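Local coordinates for exotoxin A (PDB 1IKP), which transfers ADP-ribose from NAD to a target protein, probably elongation factor 2, after binding and entering host cells, at residues S26-D31 with R147-F152; L43-V48 with A170-V175; R313-S318 with A328-P333; S245-F250 with N364-S369; G77-N82 with I135-E140. The protein carries 2 engineered substitutions. All blocks are in the same frame, centred on the assembly; numbering follows the deposited sequence.

Contact 1 of 5, residues S26-D31 with R147-F152; sequences SRMSVD and RDATFF
M28 lays its thioether against F151 on the buried face of an antiparallel strand pair, 26-29 with 148-152. The pair forms one edge of a six-stranded antiparallel sheet in the receptor-binding domain, whose family belongs to the concanavalin-like clan. M28 SD sits 3.8 Å from F151 CB. The sulfur lies 5.5 Å from the centroid of the F151 ring, an oblique Met-aromatic contact. The M28 chain bends only at its last torsion (chi3 -58°), which turns CE back to 4.3 Å from A149 CB. L7 and W8 of helix 7-10 close over M28, and F151 touches L7. This side is mostly apolar and buried; S26 OG, on the same face, bonds L7 N.

The other face carries R27, S29, D148 and T150 and is looser. R27 bends at chi2 (-79°), and its guanidinium comes to lie over T150 OG1. That hydroxyl is 3.2 Å from R27 CZ, above the plane, and no hydrogen bond is made there. R27 NH1 forms a long salt bridge to D148 OD2, 3.4 Å. The guanidinium and carboxylate planes are 20° apart, but the approach is oblique.

Backbone bonds join the strands, though the return bond from A149 N to M28 O is weak. F151 N gives an almost straight bond to S26 O, 2.8 Å, and M28 N reaches A149 O at 2.9 Å. Beyond the strand end V30 N still holds R147 O, at 2.9 Å. The chemistry implies a pairing secured by backbone bonds and apolar burial, to which the long ion pair on the more open side probably adds little.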
# COMPACT_ATOMS: atom_id res chain seq x y z
N SER A 26 7.40 -17.04 31.11
CA SER A 26 8.76 -17.34 30.70
C SER A 26 9.45 -16.08 30.22
O SER A 26 8.91 -15.34 29.39
CB SER A 26 8.79 -18.38 29.58
OG SER A 26 10.13 -18.57 29.12
N ARG A 27 10.65 -15.85 30.72
CA ARG A 27 11.43 -14.71 30.30
C ARG A 27 11.96 -15.04 28.92
O ARG A 27 12.26 -16.19 28.62
CB ARG A 27 12.59 -14.47 31.28
CG ARG A 27 12.19 -13.75 32.57
CD ARG A 27 12.03 -12.25 32.36
NE ARG A 27 11.50 -11.57 33.55
CZ ARG A 27 11.23 -10.27 33.61
NH1 ARG A 27 11.44 -9.49 32.56
NH2 ARG A 27 10.72 -9.76 34.72
N MET A 28 12.02 -14.04 28.06
CA MET A 28 12.53 -14.21 26.70
C MET A 28 13.69 -13.24 26.63
O MET A 28 13.50 -12.04 26.46
CB MET A 28 11.46 -13.83 25.67
CG MET A 28 10.22 -14.74 25.69
SD MET A 28 8.99 -14.34 24.40
CE MET A 28 8.58 -12.61 24.79
N SER A 29 14.91 -13.77 26.78
CA SER A 29 16.10 -12.93 26.75
C SER A 29 16.94 -13.12 25.50
O SER A 29 17.25 -14.24 25.11
CB SER A 29 16.96 -13.23 27.98
OG SER A 29 16.20 -13.14 29.17
N VAL A 30 17.31 -12.01 24.88
CA VAL A 30 18.12 -12.00 23.68
C VAL A 30 19.38 -11.18 23.95
O VAL A 30 19.32 -10.16 24.63
CB VAL A 30 17.35 -11.37 22.50
CG1 VAL A 30 18.24 -11.26 21.29
CG2 VAL A 30 16.12 -12.23 22.17
N ASP A 31 20.52 -11.64 23.43
CA ASP A 31 21.80 -10.95 23.62
C ASP A 31 21.64 -9.48 23.26
O ASP A 31 21.34 -9.14 22.11
CB ASP A 31 22.87 -11.59 22.73
CG ASP A 31 24.27 -11.07 23.04
OD1 ASP A 31 24.44 -9.85 23.24
OD2 ASP A 31 25.21 -11.90 23.07
N ARG A 147 15.07 -7.56 23.73
CA ARG A 147 16.10 -7.97 24.67
C ARG A 147 15.58 -8.68 25.92
O ARG A 147 16.09 -9.74 26.28
CB ARG A 147 16.96 -6.77 25.08
CG ARG A 147 16.21 -5.67 25.80
CD ARG A 147 17.12 -4.49 26.06
NE ARG A 147 17.71 -3.99 24.82
CZ ARG A 147 18.53 -2.95 24.75
NH1 ARG A 147 18.86 -2.28 25.85
NH2 ARG A 147 19.01 -2.56 23.57
N ASP A 148 14.57 -8.11 26.56
CA ASP A 148 14.03 -8.70 27.77
C ASP A 148 12.56 -8.39 27.97
O ASP A 148 12.20 -7.26 28.27
CB ASP A 148 14.84 -8.21 28.98
CG ASP A 148 14.32 -8.76 30.30
OD1 ASP A 148 14.09 -9.98 30.40
OD2 ASP A 148 14.15 -7.96 31.24
N ALA A 149 11.73 -9.40 27.75
CA ALA A 149 10.29 -9.29 27.93
C ALA A 149 9.78 -10.64 28.41
O ALA A 149 10.45 -11.66 28.24
CB ALA A 149 9.61 -8.90 26.60
N THR A 150 8.59 -10.66 29.00
CA THR A 150 8.05 -11.90 29.52
C THR A 150 6.83 -12.37 28.75
O THR A 150 5.95 -11.58 28.40
CB THR A 150 7.65 -11.73 30.99
OG1 THR A 150 8.81 -11.35 31.73
CG2 THR A 150 7.08 -13.03 31.56
N PHE A 151 6.79 -13.68 28.48
CA PHE A 151 5.66 -14.28 27.78
C PHE A 151 4.74 -14.90 28.85
O PHE A 151 5.18 -15.76 29.64
CB PHE A 151 6.19 -15.35 26.81
CG PHE A 151 5.12 -16.07 26.03
CD1 PHE A 151 4.93 -17.44 26.21
CD2 PHE A 151 4.35 -15.41 25.09
CE1 PHE A 151 3.97 -18.14 25.46
CE2 PHE A 151 3.38 -16.11 24.33
CZ PHE A 151 3.21 -17.47 24.53
N PHE A 152 3.49 -14.46 28.90
CA PHE A 152 2.50 -14.95 29.87
C PHE A 152 1.44 -15.78 29.16
O PHE A 152 1.00 -15.43 28.07
CB PHE A 152 1.79 -13.77 30.57
CG PHE A 152 2.71 -12.91 31.40
CD1 PHE A 152 3.10 -13.32 32.67
CD2 PHE A 152 3.21 -11.69 30.90
CE1 PHE A 152 3.98 -12.53 33.45
CE2 PHE A 152 4.07 -10.91 31.67
CZ PHE A 152 4.46 -11.33 32.94

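Contact 2 of 5, residues L43-V48 with A170-V175; sequences LHYSMV and AGVSVV
Y45 presents one ring face to V172. The methyl CG2 of V172 stands 3.7 Å from the centroid of the Y45 ring, only 12° off the ring normal, a CH-pi contact over the ring centre. The two side chains run side by side and point the same way. V172 has CG2 anti to its backbone N, which carries this methyl over the ring while CG1 takes the place between N and the carbonyl carbon. L43 continues the apolar row on this face: its CD2 branch rests 3.8 Å from V174 CB and also reaches V172 CG2.

The opposite face is more polar. H44 CB meets S173 OG at 3.5 Å, and the H44 ring leads away to bond N100 through NE2. G171 stands opposite S46 there.

Strands 43-48 and 170-175 run antiparallel. H44 N bonds S173 O at 2.8 Å, and S173 N returns a bond to H44 O. S46 and G171 exchange a second such pair, both 3.0 Å between S46 N and G171 O and between G171 N and S46 O.

Strand 97-106 flanks strand 40-49 on its other edge, with W101 stacked on Y45. Strand 224-228 brings L228 onto L43, V172 and V174, and helix 7-10 sets W8 against Y45 and V172.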
# COMPACT_ATOMS: atom_id res chain seq x y z
N LEU A 43 14.02 -9.53 13.98
CA LEU A 43 13.92 -10.66 14.88
C LEU A 43 12.56 -11.27 14.60
O LEU A 43 11.55 -10.56 14.62
CB LEU A 43 13.96 -10.22 16.35
CG LEU A 43 15.33 -9.77 16.84
CD1 LEU A 43 15.20 -8.99 18.13
CD2 LEU A 43 16.20 -11.02 17.04
N HIS A 44 12.53 -12.57 14.29
CA HIS A 44 11.28 -13.26 14.03
C HIS A 44 11.02 -14.24 15.17
O HIS A 44 11.76 -15.24 15.33
CB HIS A 44 11.37 -14.01 12.69
CG HIS A 44 10.15 -14.79 12.33
ND1 HIS A 44 10.06 -15.54 11.18
CD2 HIS A 44 8.95 -14.91 12.94
CE1 HIS A 44 8.86 -16.09 11.09
NE2 HIS A 44 8.17 -15.71 12.15
N TYR A 45 10.02 -13.92 15.97
CA TYR A 45 9.59 -14.75 17.12
C TYR A 45 8.43 -15.62 16.67
O TYR A 45 7.50 -15.13 16.05
CB TYR A 45 9.10 -13.87 18.27
CG TYR A 45 10.17 -13.04 18.95
CD1 TYR A 45 10.77 -13.48 20.13
CD2 TYR A 45 10.57 -11.82 18.41
CE1 TYR A 45 11.76 -12.73 20.76
CE2 TYR A 45 11.56 -11.06 19.04
CZ TYR A 45 12.15 -11.51 20.21
OH TYR A 45 13.13 -10.77 20.85
N SER A 46 8.46 -16.92 16.98
CA SER A 46 7.35 -17.77 16.57
C SER A 46 7.22 -19.01 17.45
O SER A 46 8.13 -19.34 18.21
CB SER A 46 7.51 -18.20 15.11
OG SER A 46 8.61 -19.10 14.96
N MET A 47 6.06 -19.64 17.37
CA MET A 47 5.79 -20.89 18.11
C MET A 47 4.51 -21.45 17.56
O MET A 47 3.65 -20.72 17.07
CB MET A 47 5.64 -20.63 19.62
CG MET A 47 4.46 -19.75 20.01
SD MET A 47 4.40 -19.38 21.77
CE MET A 47 5.55 -18.00 21.87
N VAL A 48 4.36 -22.76 17.66
CA VAL A 48 3.18 -23.44 17.19
C VAL A 48 2.34 -23.82 18.41
O VAL A 48 2.84 -24.46 19.34
CB VAL A 48 3.57 -24.70 16.39
CG1 VAL A 48 2.33 -25.48 15.99
CG2 VAL A 48 4.37 -24.28 15.15
N ALA A 170 8.98 -23.54 19.39
CA ALA A 170 9.07 -22.17 19.89
C ALA A 170 10.51 -21.75 19.58
O ALA A 170 11.43 -22.56 19.71
CB ALA A 170 8.82 -22.11 21.38
N GLY A 171 10.71 -20.49 19.20
CA GLY A 171 12.06 -20.05 18.90
C GLY A 171 12.09 -18.62 18.37
O GLY A 171 11.05 -17.98 18.17
N VAL A 172 13.31 -18.14 18.17
CA VAL A 172 13.52 -16.79 17.66
C VAL A 172 14.74 -16.80 16.75
O VAL A 172 15.78 -17.42 17.06
CB VAL A 172 13.69 -15.76 18.82
CG1 VAL A 172 14.84 -16.14 19.75
CG2 VAL A 172 13.87 -14.37 18.24
N SER A 173 14.62 -16.12 15.62
CA SER A 173 15.69 -16.02 14.65
C SER A 173 15.92 -14.56 14.34
O SER A 173 15.10 -13.71 14.68
CB SER A 173 15.31 -16.75 13.36
OG SER A 173 14.16 -16.18 12.73
N VAL A 174 17.05 -14.27 13.74
CA VAL A 174 17.35 -12.91 13.34
C VAL A 174 17.88 -12.94 11.93
O VAL A 174 18.61 -13.85 11.54
CB VAL A 174 18.40 -12.24 14.24
CG1 VAL A 174 19.74 -12.97 14.13
CG2 VAL A 174 18.56 -10.75 13.84
N VAL A 175 17.47 -11.96 11.14
CA VAL A 175 17.96 -11.81 9.78
C VAL A 175 18.59 -10.43 9.71
O VAL A 175 17.98 -9.42 10.08
CB VAL A 175 16.85 -11.97 8.72
CG1 VAL A 175 15.73 -10.98 8.96
CG2 VAL A 175 17.43 -11.77 7.34

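Contact 3 of 5, residues R313-S318 with A328-P333; sequences RNALAS and AIREQP
L316 and R330 slide past each other in opposite directions where two consecutive helices, 308-317 and 323-331, pack in the helical targeting domain. The two are joined by a short connection in a helical hairpin. L316 leaves its own helix pointing away, but its end swings back. With CG anti to the carbonyl carbon (chi1 -62°), the CD2 branch lies 3.9 Å from R330 CA and 4.0 Å from R330 CG. The same methyl reaches I329 CG2 and the ring carbon CG of P333, so one branch of L316 fills the notch between three residues.

A315 faces the second helix directly. Its CB rests 3.9 Å from I329 CG2, the branch that stands anti to the backbone N of I329. Behind it, I329 touches L294 of helix 282-300, which covers the buried side.

R330 runs the other way, over the end of helix 308-317. Its aliphatic part crosses A315 O, with CD 3.1 Å from that oxygen. A bend at chi3 (-62°) brings NH1 back to A315 O. The group has further partners: NH2 forms a salt bridge with E327, and NH1 also bonds S321 O in the connection. A positive charge beside the C-terminal carbonyls probably suits the helix dipole. R330 NH1 meets A315 O at 3.0 Å, nearly straight at 172°, with the oxygen in the guanidinium plane.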
# COMPACT_ATOMS: atom_id res chain seq x y z
N ARG A 313 -12.63 25.72 -5.42
CA ARG A 313 -12.95 26.88 -6.24
C ARG A 313 -13.25 28.09 -5.36
O ARG A 313 -12.74 29.18 -5.61
CB ARG A 313 -14.15 26.57 -7.12
CG ARG A 313 -14.54 27.64 -8.12
CD ARG A 313 -15.60 27.09 -9.07
NE ARG A 313 -15.14 25.87 -9.74
CZ ARG A 313 -15.79 24.72 -9.73
NH1 ARG A 313 -16.95 24.61 -9.09
NH2 ARG A 313 -15.29 23.66 -10.37
N ASN A 314 -14.06 27.90 -4.33
CA ASN A 314 -14.41 29.02 -3.46
C ASN A 314 -13.25 29.49 -2.60
O ASN A 314 -13.10 30.69 -2.36
CB ASN A 314 -15.60 28.67 -2.57
CG ASN A 314 -16.92 28.63 -3.33
OD1 ASN A 314 -16.93 28.66 -4.56
ND2 ASN A 314 -18.03 28.56 -2.60
N ALA A 315 -12.43 28.56 -2.14
CA ALA A 315 -11.29 28.93 -1.31
C ALA A 315 -10.31 29.77 -2.11
O ALA A 315 -9.79 30.78 -1.62
CB ALA A 315 -10.60 27.67 -0.77
N LEU A 316 -10.05 29.36 -3.35
CA LEU A 316 -9.11 30.07 -4.21
C LEU A 316 -9.65 31.41 -4.72
O LEU A 316 -8.88 32.35 -4.90
CB LEU A 316 -8.71 29.18 -5.39
CG LEU A 316 -8.00 27.86 -5.04
CD1 LEU A 316 -7.65 27.13 -6.33
CD2 LEU A 316 -6.74 28.15 -4.24
N ALA A 317 -10.95 31.49 -4.96
CA ALA A 317 -11.56 32.71 -5.47
C ALA A 317 -11.67 33.86 -4.47
O ALA A 317 -11.71 35.02 -4.87
CB ALA A 317 -12.94 32.41 -6.05
N SER A 318 -11.71 33.54 -3.18
CA SER A 318 -11.84 34.58 -2.15
C SER A 318 -10.84 34.49 -1.01
O SER A 318 -10.96 33.65 -0.12
CB SER A 318 -13.26 34.55 -1.58
OG SER A 318 -13.38 35.45 -0.48
N ALA A 328 -5.46 26.54 4.03
CA ALA A 328 -4.63 25.37 3.72
C ALA A 328 -4.65 25.15 2.21
O ALA A 328 -3.61 24.88 1.61
CB ALA A 328 -5.16 24.15 4.45
N ILE A 329 -5.83 25.27 1.62
CA ILE A 329 -6.02 25.09 0.18
C ILE A 329 -5.28 26.16 -0.61
O ILE A 329 -4.53 25.86 -1.54
CB ILE A 329 -7.53 25.11 -0.19
CG1 ILE A 329 -8.21 23.86 0.37
CG2 ILE A 329 -7.70 25.23 -1.70
CD1 ILE A 329 -9.69 23.85 0.23
N ARG A 330 -5.48 27.42 -0.23
CA ARG A 330 -4.81 28.51 -0.92
C ARG A 330 -3.29 28.43 -0.76
O ARG A 330 -2.55 28.89 -1.62
CB ARG A 330 -5.33 29.87 -0.40
CG ARG A 330 -6.75 30.24 -0.85
CD ARG A 330 -7.10 31.68 -0.42
NE ARG A 330 -7.07 31.83 1.03
CZ ARG A 330 -8.09 31.55 1.83
NH1 ARG A 330 -9.23 31.11 1.32
NH2 ARG A 330 -7.95 31.66 3.14
N GLU A 331 -2.82 27.82 0.33
CA GLU A 331 -1.38 27.69 0.57
C GLU A 331 -0.67 26.75 -0.41
O GLU A 331 0.50 26.94 -0.72
CB GLU A 331 -1.11 27.19 1.99
CG GLU A 331 -1.40 28.20 3.09
CD GLU A 331 -1.02 27.68 4.47
OE1 GLU A 331 -1.51 26.59 4.85
OE2 GLU A 331 -0.25 28.35 5.17
N GLN A 332 -1.39 25.73 -0.88
CA GLN A 332 -0.85 24.74 -1.82
C GLN A 332 -1.99 24.29 -2.72
O GLN A 332 -2.53 23.20 -2.55
CB GLN A 332 -0.31 23.54 -1.04
CG GLN A 332 0.84 23.85 -0.10
CD GLN A 332 2.13 24.19 -0.82
OE1 GLN A 332 3.11 24.61 -0.21
NE2 GLN A 332 2.14 23.99 -2.14
N PRO A 333 -2.38 25.12 -3.69
CA PRO A 333 -3.48 24.81 -4.61
C PRO A 333 -3.50 23.43 -5.27
O PRO A 333 -4.50 22.72 -5.17
CB PRO A 333 -3.39 25.94 -5.63
CG PRO A 333 -2.94 27.09 -4.79
CD PRO A 333 -1.84 26.46 -3.98

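Contact 4 of 5, residues S245-F250 with N364-S369; sequences SHRLHF and NADVVS. Unlike the reference sequence in segment 364-369: N364 (reference Ser).
R247 reaches across an antiparallel strand pair to D366 and V368. From CB the chain runs extended to NE, with CG anti to the backbone N (chi1 -173°). CG and CD pass V368 CG2, with CD 3.9 Å from that methyl, and both also approach D366 OD2. NE then bonds D366 OD2 at 2.8 Å on its anti lone pair. NH2 meets the same OD2 at 3.2 Å, from above the carboxylate plane. The grip is side-on, two nitrogens to one oxygen, with the guanidinium and carboxylate planes at 86°. NH2 also forms a salt bridge with D387, and NH1 bonds D384 O while lying 3.8 Å from V368 CG2.

The other oxygen of D366 is held too. H249 ND1 bonds D366 OD1 at 3.2 Å, on the syn side. A water lies 2.6 Å from D366 OD1 and accepts from F250 N. Both carboxylate oxygens thus have partners.

In the backbone, L248 and V367 exchange bonds, as do H246 and S369. F250 CE2 packs 3.8 Å from V367 CG2.

Strand 245-248 lies between strand 126-136, which is parallel to it, and strand 367-371. Strand 389-393 follows beyond, and helix 255-265 covers F250 and V367.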
# COMPACT_ATOMS: atom_id res chain seq x y z
N SER A 245 -2.08 -9.60 2.70
CA SER A 245 -2.67 -8.33 3.11
C SER A 245 -2.09 -7.84 4.41
O SER A 245 -1.56 -8.59 5.19
CB SER A 245 -4.19 -8.44 3.26
OG SER A 245 -4.56 -9.17 4.45
N HIS A 246 -2.18 -6.53 4.60
CA HIS A 246 -1.77 -5.87 5.83
C HIS A 246 -3.05 -5.19 6.37
O HIS A 246 -3.99 -4.93 5.62
CB HIS A 246 -0.77 -4.74 5.57
CG HIS A 246 0.66 -5.16 5.53
ND1 HIS A 246 1.25 -5.72 4.41
CD2 HIS A 246 1.65 -5.04 6.45
CE1 HIS A 246 2.53 -5.92 4.64
NE2 HIS A 246 2.81 -5.51 5.87
N ARG A 247 -3.09 -4.95 7.67
CA ARG A 247 -4.20 -4.19 8.27
C ARG A 247 -3.59 -3.28 9.32
O ARG A 247 -2.71 -3.70 10.10
CB ARG A 247 -5.27 -5.11 8.88
CG ARG A 247 -6.51 -4.33 9.35
CD ARG A 247 -7.77 -5.21 9.35
NE ARG A 247 -8.96 -4.47 9.75
CZ ARG A 247 -10.19 -4.66 9.26
NH1 ARG A 247 -10.45 -5.57 8.32
NH2 ARG A 247 -11.18 -3.92 9.74
N LEU A 248 -4.01 -2.01 9.31
CA LEU A 248 -3.50 -1.02 10.25
C LEU A 248 -4.69 -0.29 10.86
O LEU A 248 -5.51 0.30 10.17
CB LEU A 248 -2.61 0.00 9.51
CG LEU A 248 -2.02 1.11 10.40
CD1 LEU A 248 -1.20 0.55 11.53
CD2 LEU A 248 -1.16 2.04 9.52
N HIS A 249 -4.76 -0.36 12.18
CA HIS A 249 -5.81 0.27 12.97
C HIS A 249 -5.27 1.61 13.47
O HIS A 249 -4.12 1.67 13.91
CB HIS A 249 -6.17 -0.66 14.13
CG HIS A 249 -6.99 -0.03 15.21
ND1 HIS A 249 -8.18 0.63 14.97
CD2 HIS A 249 -6.81 -0.03 16.55
CE1 HIS A 249 -8.69 1.01 16.13
NE2 HIS A 249 -7.88 0.63 17.10
N PHE A 250 -6.09 2.66 13.36
CA PHE A 250 -5.75 4.02 13.82
C PHE A 250 -6.59 4.27 15.08
O PHE A 250 -7.73 4.71 15.00
CB PHE A 250 -6.12 5.03 12.73
CG PHE A 250 -5.18 5.02 11.55
CD1 PHE A 250 -4.27 6.07 11.36
CD2 PHE A 250 -5.19 3.98 10.63
CE1 PHE A 250 -3.40 6.08 10.28
CE2 PHE A 250 -4.31 3.98 9.53
CZ PHE A 250 -3.41 5.04 9.36
N ASN A 364 -12.11 7.25 9.90
CA ASN A 364 -11.40 6.50 10.92
C ASN A 364 -11.26 5.00 10.71
O ASN A 364 -10.68 4.32 11.56
CB ASN A 364 -12.10 6.72 12.26
CG ASN A 364 -12.34 8.18 12.54
OD1 ASN A 364 -13.47 8.58 12.86
ND2 ASN A 364 -11.29 8.98 12.42
N ALA A 365 -11.78 4.47 9.60
CA ALA A 365 -11.73 3.02 9.34
C ALA A 365 -10.29 2.51 9.19
O ALA A 365 -9.39 3.24 8.79
CB ALA A 365 -12.51 2.67 8.10
N ASP A 366 -10.08 1.24 9.54
CA ASP A 366 -8.76 0.62 9.39
C ASP A 366 -8.35 0.65 7.93
O ASP A 366 -9.22 0.70 7.06
CB ASP A 366 -8.82 -0.86 9.75
CG ASP A 366 -9.01 -1.13 11.22
OD1 ASP A 366 -9.06 -0.21 12.06
OD2 ASP A 366 -9.09 -2.35 11.53
N VAL A 367 -7.05 0.65 7.67
CA VAL A 367 -6.59 0.56 6.29
C VAL A 367 -6.11 -0.88 6.01
O VAL A 367 -5.28 -1.41 6.75
CB VAL A 367 -5.41 1.50 6.00
CG1 VAL A 367 -4.94 1.30 4.53
CG2 VAL A 367 -5.84 2.95 6.23
N VAL A 368 -6.66 -1.47 4.95
CA VAL A 368 -6.30 -2.81 4.49
C VAL A 368 -5.54 -2.63 3.17
O VAL A 368 -6.08 -2.07 2.21
CB VAL A 368 -7.55 -3.66 4.27
CG1 VAL A 368 -7.18 -4.93 3.49
CG2 VAL A 368 -8.14 -4.07 5.64
N SER A 369 -4.29 -3.09 3.16
CA SER A 369 -3.41 -2.96 1.99
C SER A 369 -3.16 -4.33 1.39
O SER A 369 -2.73 -5.25 2.08
CB SER A 369 -2.09 -2.32 2.42
OG SER A 369 -2.33 -1.04 3.04
O HOH W 1 -0.05 -6.18 1.49
O HOH W 2 -8.71 2.41 12.24
O HOH W 3 -10.26 4.59 14.35

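Contact 5 of 5, residues G77-N82 with I135-E140; sequences GGVEPN and IEMGDE
The loop after strand 72-77 meets the end of strand 126-136 just before helix 139-145, in the receptor-binding domain. The touching parts of the two segments run in nearly the same direction, 15° apart. V79 N donates to E136 O at 3.3 Å, in the carbonyl plane, and a water bridges the same oxygen to E80 N, 2.9 Å from E136 O. G78 CA also approaches E136 O, at 3.2 Å, as a CA-H...O contact.

Side chains add to the contact. The CG2 branch of I135 lies 3.5 Å from G78 N and presses on the bare backbone of G77 and G78. V79 CB stands 3.1 Å from M137 O, and V79 CG1 also touches that carbonyl. M137 curls toward the loop, bent at chi2 (-69°), bringing SD to 3.9 Å from G78 CA. The modelled place of its methyl is doubtful, because it lies too close to the glycine carbonyl carbon.

E136 O thus accepts from V79 N and from a water. The chemistry implies a loop tied to the strand end by one main-chain bond and a bridging water, with I135, V79 and M137 packed beside them.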
# COMPACT_ATOMS: atom_id res chain seq x y z
N GLY A 77 -2.53 -4.15 21.69
CA GLY A 77 -1.30 -3.77 22.33
C GLY A 77 -0.86 -2.39 21.93
O GLY A 77 -1.64 -1.59 21.38
N GLY A 78 0.41 -2.12 22.21
CA GLY A 78 0.95 -0.82 21.89
C GLY A 78 1.47 -0.12 23.13
O GLY A 78 1.31 -0.59 24.26
N VAL A 79 2.12 1.01 22.91
CA VAL A 79 2.68 1.80 23.99
C VAL A 79 1.77 2.92 24.48
O VAL A 79 1.84 3.32 25.65
CB VAL A 79 4.03 2.38 23.55
CG1 VAL A 79 3.82 3.45 22.47
CG2 VAL A 79 4.79 2.96 24.76
N GLU A 80 0.90 3.43 23.62
CA GLU A 80 0.02 4.54 23.96
C GLU A 80 -1.08 4.06 24.89
O GLU A 80 -1.78 3.10 24.61
CB GLU A 80 -0.58 5.14 22.68
CG GLU A 80 -0.51 6.65 22.62
CD GLU A 80 0.87 7.13 22.24
OE1 GLU A 80 1.18 8.32 22.48
OE2 GLU A 80 1.65 6.32 21.69
N PRO A 81 -1.27 4.75 26.02
CA PRO A 81 -2.28 4.40 27.02
C PRO A 81 -3.80 4.54 26.82
O PRO A 81 -4.58 3.72 27.30
CB PRO A 81 -1.80 5.17 28.26
CG PRO A 81 -1.23 6.43 27.66
CD PRO A 81 -0.43 5.89 26.46
N ASN A 82 -4.25 5.51 26.07
CA ASN A 82 -5.71 5.66 25.89
C ASN A 82 -6.34 4.85 24.75
O ASN A 82 -7.49 4.44 24.88
CB ASN A 82 -6.04 7.15 25.72
CG ASN A 82 -5.69 7.93 26.95
OD1 ASN A 82 -6.28 7.72 28.02
ND2 ASN A 82 -4.75 8.85 26.82
N ILE A 135 1.52 -3.05 15.05
CA ILE A 135 1.29 -2.46 16.39
C ILE A 135 2.40 -1.53 16.80
O ILE A 135 3.55 -1.94 16.96
CB ILE A 135 1.10 -3.58 17.45
CG1 ILE A 135 -0.11 -4.44 17.06
CG2 ILE A 135 0.87 -2.95 18.84
CD1 ILE A 135 -0.37 -5.63 18.00
N GLU A 136 2.04 -0.25 16.98
CA GLU A 136 2.99 0.79 17.35
C GLU A 136 3.55 0.64 18.75
O GLU A 136 2.79 0.59 19.71
CB GLU A 136 2.30 2.15 17.22
CG GLU A 136 3.21 3.33 17.44
CD GLU A 136 4.41 3.34 16.48
OE1 GLU A 136 4.30 2.76 15.39
OE2 GLU A 136 5.44 3.96 16.81
N MET A 137 4.87 0.64 18.87
CA MET A 137 5.52 0.46 20.16
C MET A 137 6.39 1.60 20.63
O MET A 137 6.56 1.81 21.84
CB MET A 137 6.38 -0.82 20.17
CG MET A 137 5.55 -2.09 19.93
SD MET A 137 4.43 -2.46 21.32
CE MET A 137 4.15 -0.90 22.08
N GLY A 138 6.90 2.40 19.70
CA GLY A 138 7.84 3.42 20.12
C GLY A 138 9.21 2.75 20.21
O GLY A 138 9.34 1.53 20.46
N ASP A 139 10.26 3.55 20.05
CA ASP A 139 11.61 3.05 20.06
C ASP A 139 12.06 2.31 21.31
O ASP A 139 12.68 1.26 21.23
CB ASP A 139 12.59 4.20 19.82
CG ASP A 139 13.33 4.08 18.51
OD1 ASP A 139 13.85 3.00 18.20
OD2 ASP A 139 13.42 5.10 17.78
N GLU A 140 11.78 2.87 22.47
CA GLU A 140 12.25 2.25 23.70
C GLU A 140 11.58 0.92 24.02
O GLU A 140 12.25 -0.03 24.43
CB GLU A 140 12.10 3.24 24.85
CG GLU A 140 12.84 2.83 26.10
CD GLU A 140 14.33 2.57 25.88
OE1 GLU A 140 15.00 3.38 25.21
OE2 GLU A 140 14.85 1.56 26.41
O HOH W 4 0.68 2.46 20.56

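Overall arrangement
Contacts 1, 2 and 5 lie in the receptor-binding domain. Contacts 1 and 2 touch, with centres 12 Å apart: F151 meets M47 and V30 meets Y45, where the six-stranded sheet packs on the mixed sheet. Their segments alternate along the chain, and contact 5 is nested inside the loop each closes. Contacts 2, 4 and 5 reach the mixed sheet. Contact 4 pairs a strand of the binding region with one of the targeting region, so the mixed sheet probably helps join the two domains. The centres of contacts 4 and 5 are 17 Å apart. Contact 3, in the helical targeting domain, is nested within the loop closed by contact 4, their centres 31 Å apart.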